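Local structure of inositol polyphosphate multikinase alpha (Arabidopsis thaliana, 4FRF) at the interface of chains A and B. The protein phosphorylates inositol polyphosphates with broad substrate specificity, using ATP to convert inositol 1,4,5-trisphosphate in two steps to inositol 1,3,4,5,6-pentakisphosphate. Numbering follows the deposited sequence. Chains: chain A/B, Inositol polyphosphate multikinase alpha.

The interface of chains A and B. Residues chain A 117-120, 149, 153, 253, 256-257, 260-261; chain B 202, 245-247, 249.
A loop running into the start of a C-terminal helix docks on the same helix of the second copy in this two-fold symmetric contact between inositol phosphate kinase chains, an example of apolar packing fixed in register by a directional polar contact. The loop is B:Gly245 to B:Ile247, and B:His249 opens helix 249-265 of chain B. The imidazole of B:His249 stands with CG tucked between its backbone N and carbonyl carbon (chi1 50°), and NE2 donates to the backbone carbonyl O of A:Ser118 over 2.9 Å. The bond is fairly straight at the hydrogen (160°), and the acceptor lies in the ring plane; seen from the carbonyl, however, the donor stands well above the peptide plane. With NE2 as donor, a neutral ring would probably carry its proton there and leave ND1 as the bare nitrogen, though protonation is not seen. One ring face lies against the backbone N of A:Gly120, nearer the edge of the ring than its centre. A:Gly120 N donates to A:Ser257 OG at 3.2 Å, the hydroxyl being anti to its own backbone N, which probably lets helix 249-265 of chain A steady the 118-120 segment that receives the imidazole. B:Ile247 has a similar first torsion (chi1 69°), which directs CG1 and its CD1 tip toward A:Ser257 and A:Cys256, with CD1 3.8 Å from A:Cys256 CB, while CG2 meets the amide carbon CG of A:Asn260 at 3.8 Å. The A:Asn260 and B:Ile247 side chains pass each other in opposite directions. B:Val246 spreads its methyls differently; CG2 meets A:Val149 CG1 tip to tip at 4.0 Å, whereas CG1, anti to the backbone N, points toward A:Ser118 O. The pair may be a crystal contact. In the fold, chain A presents the flank of helix 249-265 that carries A:Gly253, A:Ser257 and A:Asn260, the end of helix 115-118 leading into strand 121-130, and the beginning of helix 149-158.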
loop_
_atom_site.group_PDB
_atom_site.type_symbol
_atom_site.label_atom_id
_atom_site.label_comp_id
_atom_site.label_asym_id
_atom_site.label_seq_id
_atom_site.Cartn_x
_atom_site.Cartn_y
_atom_site.Cartn_z
ATOM N N VAL A 117 2.663 -12.213 1.635
ATOM C CA VAL A 117 3.636 -11.422 2.373
ATOM C C VAL A 117 4.677 -10.795 1.437
ATOM O O VAL A 117 4.911 -9.578 1.481
ATOM C CB VAL A 117 4.350 -12.251 3.441
ATOM C CG1 VAL A 117 5.443 -11.434 4.065
ATOM C CG2 VAL A 117 3.374 -12.696 4.497
ATOM N N SER A 118 5.273 -11.621 0.577
ATOM C CA SER A 118 6.276 -11.151 -0.364
ATOM C C SER A 118 5.731 -10.059 -1.266
ATOM O O SER A 118 6.287 -8.973 -1.345
ATOM C CB SER A 118 6.828 -12.308 -1.192
ATOM O OG SER A 118 6.155 -12.429 -2.435
ATOM N N SER A 119 4.630 -10.336 -1.939
ATOM C CA SER A 119 4.025 -9.334 -2.819
ATOM C C SER A 119 2.713 -8.849 -2.241
ATOM O O SER A 119 2.316 -9.258 -1.137
ATOM C CB SER A 119 3.821 -9.919 -4.197
ATOM O OG SER A 119 4.925 -10.739 -4.528
ATOM N N GLY A 120 2.029 -7.977 -2.959
ATOM C CA GLY A 120 0.756 -7.467 -2.429
ATOM C C GLY A 120 -0.399 -8.474 -2.194
ATOM O O GLY A 120 -1.397 -8.135 -1.548
ATOM N N VAL A 149 7.314 -15.817 -6.052
ATOM C CA VAL A 149 7.157 -14.626 -6.881
ATOM C C VAL A 149 7.232 -14.957 -8.365
ATOM O O VAL A 149 6.436 -14.453 -9.159
ATOM C CB VAL A 149 8.170 -13.516 -6.530
ATOM C CG1 VAL A 149 8.215 -12.462 -7.635
ATOM C CG2 VAL A 149 7.816 -12.883 -5.189
ATOM N N ARG A 153 4.289 -14.647 -11.373
ATOM C CA ARG A 153 4.501 -13.873 -12.568
ATOM C C ARG A 153 4.244 -14.745 -13.766
ATOM O O ARG A 153 3.695 -14.293 -14.759
ATOM C CB ARG A 153 5.917 -13.301 -12.595
ATOM C CG ARG A 153 6.236 -12.512 -13.854
ATOM C CD ARG A 153 7.185 -11.324 -13.577
ATOM N NE ARG A 153 8.312 -11.677 -12.704
ATOM C CZ ARG A 153 8.499 -11.169 -11.485
ATOM N NH1 ARG A 153 7.652 -10.268 -11.002
ATOM N NH2 ARG A 153 9.547 -11.534 -10.758
ATOM N N GLY A 253 -1.877 -1.290 -1.050
ATOM C CA GLY A 253 -0.546 -1.837 -1.216
ATOM C C GLY A 253 -0.587 -3.000 -2.176
ATOM O O GLY A 253 0.017 -2.957 -3.258
ATOM N N CYS A 256 -1.309 -2.254 -5.705
ATOM C CA CYS A 256 -0.226 -1.566 -6.398
ATOM C C CYS A 256 0.847 -2.545 -6.880
ATOM O O CYS A 256 1.296 -2.461 -8.023
ATOM C CB CYS A 256 0.366 -0.445 -5.530
ATOM S SG CYS A 256 -0.656 1.062 -5.506
ATOM N N SER A 257 1.208 -3.499 -6.024
ATOM C CA SER A 257 2.064 -4.593 -6.428
ATOM C C SER A 257 1.400 -5.335 -7.611
ATOM O O SER A 257 1.967 -5.449 -8.716
ATOM C CB SER A 257 2.259 -5.540 -5.252
ATOM O OG SER A 257 3.232 -6.525 -5.528
ATOM N N ASN A 260 1.705 -3.670 -10.797
ATOM C CA ASN A 260 3.057 -3.647 -11.343
ATOM C C ASN A 260 3.405 -4.919 -12.096
ATOM O O ASN A 260 4.036 -4.852 -13.161
ATOM C CB ASN A 260 4.097 -3.370 -10.259
ATOM C CG ASN A 260 5.475 -3.146 -10.830
ATOM O OD1 ASN A 260 6.341 -4.022 -10.745
ATOM N ND2 ASN A 260 5.672 -1.994 -11.476
ATOM N N PHE A 261 2.989 -6.074 -11.546
ATOM C CA PHE A 261 3.209 -7.377 -12.201
ATOM C C PHE A 261 2.613 -7.375 -13.595
ATOM O O PHE A 261 3.248 -7.782 -14.569
ATOM C CB PHE A 261 2.556 -8.476 -11.414
ATOM C CG PHE A 261 3.406 -9.050 -10.350
ATOM C CD1 PHE A 261 3.851 -10.356 -10.442
ATOM C CD2 PHE A 261 3.636 -8.351 -9.177
ATOM C CE1 PHE A 261 4.561 -10.944 -9.395
ATOM C CE2 PHE A 261 4.374 -8.922 -8.132
ATOM C CZ PHE A 261 4.830 -10.214 -8.239
ATOM N N THR B 202 11.565 -0.991 -8.069
ATOM C CA THR B 202 11.749 -2.322 -7.436
ATOM C C THR B 202 13.200 -2.622 -7.073
ATOM O O THR B 202 13.587 -3.780 -6.982
ATOM C CB THR B 202 11.287 -3.482 -8.342
ATOM O OG1 THR B 202 11.949 -3.394 -9.609
ATOM C CG2 THR B 202 9.806 -3.449 -8.541
ATOM N N GLY B 245 12.774 -7.132 -7.933
ATOM C CA GLY B 245 11.687 -6.858 -8.877
ATOM C C GLY B 245 10.269 -6.872 -8.285
ATOM O O GLY B 245 9.321 -7.252 -8.960
ATOM N N VAL B 246 10.124 -6.444 -7.032
ATOM C CA VAL B 246 8.796 -6.325 -6.400
ATOM C C VAL B 246 8.711 -4.998 -5.628
ATOM O O VAL B 246 9.555 -4.730 -4.775
ATOM C CB VAL B 246 8.546 -7.480 -5.441
ATOM C CG1 VAL B 246 7.244 -7.291 -4.711
ATOM C CG2 VAL B 246 8.560 -8.788 -6.194
ATOM N N ILE B 247 7.724 -4.155 -5.952
ATOM C CA ILE B 247 7.647 -2.825 -5.351
ATOM C C ILE B 247 7.543 -2.944 -3.840
ATOM O O ILE B 247 7.126 -3.983 -3.319
ATOM C CB ILE B 247 6.452 -1.979 -5.868
ATOM C CG1 ILE B 247 5.128 -2.565 -5.378
ATOM C CG2 ILE B 247 6.508 -1.777 -7.383
ATOM C CD1 ILE B 247 4.010 -1.555 -5.292
ATOM N N HIS B 249 5.685 -2.542 -1.303
ATOM C CA HIS B 249 4.267 -2.247 -1.166
ATOM C C HIS B 249 3.966 -1.882 0.272
ATOM O O HIS B 249 3.164 -0.977 0.551
ATOM C CB HIS B 249 3.417 -3.421 -1.627
ATOM C CG HIS B 249 3.820 -4.727 -1.034
ATOM N ND1 HIS B 249 3.386 -5.146 0.208
ATOM C CD2 HIS B 249 4.578 -5.735 -1.529
ATOM C CE1 HIS B 249 3.857 -6.359 0.450
ATOM N NE2 HIS B 249 4.584 -6.739 -0.588
#